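Local coordinates for NEDD8-conjugating enzyme UBC12 (Saccharomyces cerevisiae, PDB 3O2U), which accepts the ubiquitin-like protein NEDD8/Rub1 from the UBA3-ULA1 E1 complex and attaches it covalently to other proteins, chiefly the cullin Cdc53, at residues Gly114-Asn119 against Leu139-Glu144; Leu66-Arg71 against Ser133-Leu138. All coordinates share one frame; numbering follows the deposited sequence.

Helix 131-143 serves both contacts: its residues 133-138 pack on strand 65-70 in contact 2, and its last turn with E144, the residue just after it (segment 139-144), meets the active-site loop 114-119 in contact 1. The two centres lie about 9 Å apart and the packing runs on between them. L118 of the loop joins them directly, its CD2 standing 3.8 Å from CD2 of L138, while CD1 of L139 comes within 3.5 Å of CG1 of V70. The side chain of L138 is about 9 Å from that of C117, the predicted thioester cysteine. The helix thus packs on the sheet through 133-138 and on the loop through L141.

Contact 1: residues Gly114-Asn119 against Leu139-Glu144; sequences GNVCLN and LFLFLE
L141 pushes its isobutyl end from helix 131-143 between V116 and L118 of the active-site loop: CD1 goes to V116, while CG and CD2 meet L118. On the first branch CD1 meets CG1 of V116 at 3.7 Å. The other, CD2, lies next to the carbonyl of C117, 4.0 Å from its O, and approaches CD1 of L118 at 4.1 Å; CD1 of L118 also sits 4.0 Å from CG of L141. With CG of L141 anti to the carbonyl carbon (chi1 -80°) and the chain then extended, the fork points off the helix into the loop. V116 answers with the branch anti to its own backbone N (chi1 -176°), and L118 reaches inward with the end of its side chain although its CB starts out aslant. Both loop side chains cross L141 at a slant rather than running along it.

C117, the predicted glycyl thioester residue, behaves differently from its two neighbours. Its side chain comes no nearer than 6.5 Å to the helical segment, measured from CB of C117 to CD2 of L141, and SG is more distant than CB. V116 continues the apolar surface into the sheet, touching F84, V99 and C101, while a backbone hydrogen bond joins C117 to N109, a residue that L141 also touches.

The interface is small, 127 Å² in all, and no hydrogen bond crosses it. Apolar side chains, with one methyl against the carbonyl O of C117, meet by van der Waals contact alone: alternate residues of an extended loop rest on a single leucine, and the thiol between them takes no part, consistent with a nucleophile carried on a loop that packs on the helix through the flanking V116 and L118.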
loop_
_atom_site.group_PDB
_atom_site.type_symbol
_atom_site.label_atom_id
_atom_site.label_comp_id
_atom_site.label_asym_id
_atom_site.label_seq_id
_atom_site.Cartn_x
_atom_site.Cartn_y
_atom_site.Cartn_z
ATOM N N GLY A 114 -3.024 -6.167 9.105
ATOM C CA GLY A 114 -2.468 -5.185 8.186
ATOM C C GLY A 114 -3.085 -5.207 6.792
ATOM O O GLY A 114 -2.731 -4.379 5.946
ATOM N N ASN A 115 -4.000 -6.150 6.547
ATOM C CA ASN A 115 -4.763 -6.187 5.302
ATOM C C ASN A 115 -5.634 -4.948 5.094
ATOM O O ASN A 115 -6.300 -4.474 6.020
ATOM C CB ASN A 115 -5.639 -7.453 5.249
ATOM C CG ASN A 115 -4.823 -8.723 5.184
ATOM O OD1 ASN A 115 -4.960 -9.604 6.033
ATOM N ND2 ASN A 115 -3.953 -8.820 4.182
ATOM N N VAL A 116 -5.655 -4.435 3.869
ATOM C CA VAL A 116 -6.368 -3.199 3.590
ATOM C C VAL A 116 -7.408 -3.399 2.506
ATOM O O VAL A 116 -7.064 -3.771 1.386
ATOM C CB VAL A 116 -5.424 -2.086 3.100
ATOM C CG1 VAL A 116 -6.199 -0.803 2.929
ATOM C CG2 VAL A 116 -4.258 -1.887 4.066
ATOM N N CYS A 117 -8.671 -3.125 2.834
ATOM C CA CYS A 117 -9.767 -3.262 1.874
ATOM C C CYS A 117 -10.027 -1.964 1.120
ATOM O O CYS A 117 -10.708 -1.060 1.601
ATOM C CB CYS A 117 -11.055 -3.733 2.555
ATOM S SG CYS A 117 -12.377 -4.128 1.370
ATOM N N LEU A 118 -9.467 -1.885 -0.077
ATOM C CA LEU A 118 -9.559 -0.697 -0.892
ATOM C C LEU A 118 -9.893 -1.200 -2.281
ATOM O O LEU A 118 -9.160 -2.028 -2.818
ATOM C CB LEU A 118 -8.207 0.013 -0.893
ATOM C CG LEU A 118 -8.071 1.281 -1.720
ATOM C CD1 LEU A 118 -8.939 2.392 -1.117
ATOM C CD2 LEU A 118 -6.610 1.695 -1.797
ATOM N N ASN A 119 -11.003 -0.725 -2.847
ATOM C CA ASN A 119 -11.525 -1.280 -4.098
ATOM C C ASN A 119 -10.521 -1.276 -5.247
ATOM O O ASN A 119 -10.464 -2.222 -6.040
ATOM C CB ASN A 119 -12.788 -0.530 -4.535
ATOM C CG ASN A 119 -12.504 0.918 -4.900
ATOM O OD1 ASN A 119 -11.559 1.536 -4.382
ATOM N ND2 ASN A 119 -13.306 1.465 -5.811
ATOM N N LEU A 139 -5.196 7.640 1.345
ATOM C CA LEU A 139 -5.519 8.862 2.064
ATOM C C LEU A 139 -7.031 8.926 2.312
ATOM O O LEU A 139 -7.475 9.071 3.447
ATOM C CB LEU A 139 -5.063 10.069 1.263
ATOM C CG LEU A 139 -5.333 11.427 1.923
ATOM C CD1 LEU A 139 -4.780 11.462 3.338
ATOM C CD2 LEU A 139 -4.755 12.560 1.078
ATOM N N PHE A 140 -7.803 8.783 1.241
ATOM C CA PHE A 140 -9.266 8.906 1.266
ATOM C C PHE A 140 -9.951 7.939 2.249
ATOM O O PHE A 140 -11.043 8.214 2.748
ATOM C CB PHE A 140 -9.803 8.696 -0.159
ATOM C CG PHE A 140 -11.215 9.175 -0.368
ATOM C CD1 PHE A 140 -11.515 10.525 -0.348
ATOM C CD2 PHE A 140 -12.241 8.269 -0.602
ATOM C CE1 PHE A 140 -12.828 10.964 -0.549
ATOM C CE2 PHE A 140 -13.548 8.701 -0.802
ATOM C CZ PHE A 140 -13.840 10.046 -0.777
ATOM N N LEU A 141 -9.313 6.805 2.527
ATOM C CA LEU A 141 -9.826 5.874 3.528
ATOM C C LEU A 141 -9.959 6.540 4.896
ATOM O O LEU A 141 -10.832 6.197 5.691
ATOM C CB LEU A 141 -8.885 4.669 3.684
ATOM C CG LEU A 141 -8.902 3.503 2.694
ATOM C CD1 LEU A 141 -7.763 2.560 3.033
ATOM C CD2 LEU A 141 -10.223 2.755 2.734
ATOM N N PHE A 142 -9.062 7.466 5.185
ATOM C CA PHE A 142 -9.056 8.126 6.485
ATOM C C PHE A 142 -9.925 9.377 6.493
ATOM O O PHE A 142 -10.383 9.810 7.551
ATOM C CB PHE A 142 -7.621 8.460 6.903
ATOM C CG PHE A 142 -6.771 7.231 7.111
ATOM C CD1 PHE A 142 -5.985 6.737 6.085
ATOM C CD2 PHE A 142 -6.810 6.545 8.314
ATOM C CE1 PHE A 142 -5.209 5.591 6.265
ATOM C CE2 PHE A 142 -6.053 5.380 8.498
ATOM C CZ PHE A 142 -5.260 4.902 7.466
ATOM N N LEU A 143 -10.143 9.945 5.310
ATOM C CA LEU A 143 -11.013 11.107 5.156
ATOM C C LEU A 143 -12.480 10.698 5.078
ATOM O O LEU A 143 -13.361 11.402 5.574
ATOM C CB LEU A 143 -10.623 11.891 3.907
ATOM C CG LEU A 143 -9.175 12.346 3.955
ATOM C CD1 LEU A 143 -8.809 13.171 2.726
ATOM C CD2 LEU A 143 -8.925 13.128 5.230
ATOM N N GLU A 144 -12.736 9.564 4.443
ATOM C CA GLU A 144 -14.084 9.029 4.341
ATOM C C GLU A 144 -14.123 7.530 4.590
ATOM O O GLU A 144 -14.239 6.737 3.648
ATOM C CB GLU A 144 -14.701 9.372 2.982
ATOM C CG GLU A 144 -15.361 10.741 2.937
ATOM C CD GLU A 144 -16.505 10.862 3.940
ATOM O OE1 GLU A 144 -17.576 10.245 3.711
ATOM O OE2 GLU A 144 -16.331 11.571 4.958
#

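Contact 2: residues Leu66-Arg71 against Ser133-Leu138; sequences LEVIVR and SIITGL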
loop_
_atom_site.group_PDB
_atom_site.type_symbol
_atom_site.label_atom_id
_atom_site.label_comp_id
_atom_site.label_asym_id
_atom_site.label_seq_id
_atom_site.Cartn_x
_atom_site.Cartn_y
_atom_site.Cartn_z
ATOM N N LEU A 66 8.022 0.316 -1.350
ATOM C CA LEU A 66 7.878 1.708 -0.919
ATOM C C LEU A 66 7.198 1.718 0.436
ATOM O O LEU A 66 6.396 0.832 0.735
ATOM C CB LEU A 66 6.999 2.498 -1.901
ATOM C CG LEU A 66 7.269 2.318 -3.397
ATOM C CD1 LEU A 66 6.206 3.049 -4.228
ATOM C CD2 LEU A 66 8.668 2.794 -3.771
ATOM N N GLU A 67 7.514 2.724 1.242
ATOM C CA GLU A 67 6.763 2.981 2.464
ATOM C C GLU A 67 5.953 4.251 2.253
ATOM O O GLU A 67 6.501 5.284 1.877
ATOM C CB GLU A 67 7.688 3.188 3.659
ATOM C CG GLU A 67 6.919 3.450 4.962
ATOM C CD GLU A 67 7.813 3.878 6.100
ATOM O OE1 GLU A 67 8.891 4.458 5.833
ATOM O OE2 GLU A 67 7.428 3.646 7.267
ATOM N N VAL A 68 4.651 4.177 2.492
ATOM C CA VAL A 68 3.793 5.347 2.321
ATOM C C VAL A 68 3.257 5.737 3.685
ATOM O O VAL A 68 2.667 4.913 4.359
ATOM C CB VAL A 68 2.599 5.056 1.386
ATOM C CG1 VAL A 68 1.611 6.223 1.408
ATOM C CG2 VAL A 68 3.087 4.817 -0.027
ATOM N N ILE A 69 3.460 6.993 4.077
ATOM C CA ILE A 69 3.036 7.472 5.394
ATOM C C ILE A 69 1.915 8.512 5.275
ATOM O O ILE A 69 2.130 9.620 4.785
ATOM C CB ILE A 69 4.206 8.090 6.166
ATOM C CG1 ILE A 69 5.332 7.060 6.333
ATOM C CG2 ILE A 69 3.720 8.597 7.531
ATOM C CD1 ILE A 69 6.607 7.619 6.942
ATOM N N VAL A 70 0.718 8.141 5.722
ATOM C CA VAL A 70 -0.436 9.031 5.671
ATOM C C VAL A 70 -0.630 9.717 7.028
ATOM O O VAL A 70 -0.778 9.046 8.050
ATOM C CB VAL A 70 -1.698 8.241 5.246
ATOM C CG1 VAL A 70 -2.902 9.156 5.127
ATOM C CG2 VAL A 70 -1.436 7.554 3.888
ATOM N N ARG A 71 -0.598 11.050 7.017
ATOM C CA ARG A 71 -0.823 11.869 8.215
ATOM C C ARG A 71 -1.905 12.916 7.910
ATOM O O ARG A 71 -1.597 14.036 7.515
ATOM C CB ARG A 71 0.476 12.564 8.639
ATOM C CG ARG A 71 0.404 13.281 9.998
ATOM C CD ARG A 71 1.790 13.726 10.431
ATOM N NE ARG A 71 1.810 14.414 11.728
ATOM C CZ ARG A 71 1.670 15.734 11.869
ATOM N NH1 ARG A 71 1.472 16.503 10.802
ATOM N NH2 ARG A 71 1.718 16.286 13.075
ATOM N N SER A 133 -2.856 7.156 -7.745
ATOM C CA SER A 133 -4.221 6.708 -7.447
ATOM C C SER A 133 -4.267 5.867 -6.203
ATOM O O SER A 133 -5.146 6.033 -5.377
ATOM C CB SER A 133 -4.768 5.875 -8.598
ATOM O OG SER A 133 -4.715 6.623 -9.797
ATOM N N ILE A 134 -3.334 4.927 -6.084
ATOM C CA ILE A 134 -3.315 4.088 -4.911
ATOM C C ILE A 134 -3.119 4.955 -3.678
ATOM O O ILE A 134 -3.858 4.835 -2.697
ATOM C CB ILE A 134 -2.203 3.026 -5.001
ATOM C CG1 ILE A 134 -2.533 2.039 -6.138
ATOM C CG2 ILE A 134 -2.072 2.320 -3.668
ATOM C CD1 ILE A 134 -1.346 1.223 -6.656
ATOM N N ILE A 135 -2.129 5.835 -3.737
ATOM C CA ILE A 135 -1.821 6.681 -2.595
ATOM C C ILE A 135 -3.002 7.590 -2.230
ATOM O O ILE A 135 -3.360 7.732 -1.054
ATOM C CB ILE A 135 -0.544 7.486 -2.830
ATOM C CG1 ILE A 135 0.673 6.530 -2.794
ATOM C CG2 ILE A 135 -0.422 8.577 -1.764
ATOM C CD1 ILE A 135 1.994 7.222 -3.079
ATOM N N THR A 136 -3.619 8.196 -3.234
ATOM C CA THR A 136 -4.787 9.012 -2.966
ATOM C C THR A 136 -5.895 8.172 -2.319
ATOM O O THR A 136 -6.593 8.643 -1.431
ATOM C CB THR A 136 -5.305 9.659 -4.254
ATOM O OG1 THR A 136 -4.287 10.522 -4.773
ATOM C CG2 THR A 136 -6.572 10.472 -3.968
ATOM N N GLY A 137 -6.042 6.923 -2.769
ATOM C CA GLY A 137 -7.021 6.006 -2.204
ATOM C C GLY A 137 -6.788 5.677 -0.740
ATOM O O GLY A 137 -7.734 5.596 0.048
ATOM N N LEU A 138 -5.525 5.489 -0.370
ATOM C CA LEU A 138 -5.160 5.229 1.026
ATOM C C LEU A 138 -5.475 6.467 1.880
ATOM O O LEU A 138 -5.979 6.369 2.985
ATOM C CB LEU A 138 -3.678 4.846 1.120
ATOM C CG LEU A 138 -3.348 3.513 0.433
ATOM C CD1 LEU A 138 -1.845 3.205 0.449
ATOM C CD2 LEU A 138 -4.139 2.382 1.065
#
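This is helix-on-sheet packing in the hydrophobic core of the UBC domain, where one side of helix 131-143 lies against strand 65-70, an inner strand of the four-stranded antiparallel sheet. All four touching residues are buried. Two steps of contact follow the strand: V68 opposite I135, with CA atoms 7.6 Å apart, and V70 opposite L138 at the same CA separation.

V68 and I135 form the closer pair. The valine offers CG2, the branch anti to its own carbonyl carbon, and this methyl touches the terminal CD1 of I135 at 4.0 Å and CG1 of the same residue at 4.1 Å. The CA–CB bond of I135 does not aim at the strand, yet its long branch, extended beyond CG1 (chi2 177°), swings the terminal methyl to the strand. V70 makes a looser meeting with the helix, its CG2 lying 4.5 Å from CB of L138, so the base of that leucine rather than its fork faces the valine.

Purely apolar, the interface buries 176 Å² and has no hydrogen bond across it. The strand's backbone is paired within the sheet instead, V68 with F84 and V70 with I82 on one flank, E67 with N50 and I69 with T48 on the other. I135 extends the contact to V47 and L49 of edge strand 47-51, and V70 also touches L139 and F142 farther along the helix. On the strand, V68 and V70 point to the helix while the intervening I69 does not meet this segment, the alternation expected of a beta strand. Helix 131-143 laid across one face of the antiparallel meander of strands 47-51, 65-70, 82-87 and 98-101 is characteristic of the ubiquitin-conjugating enzyme (UBC) fold.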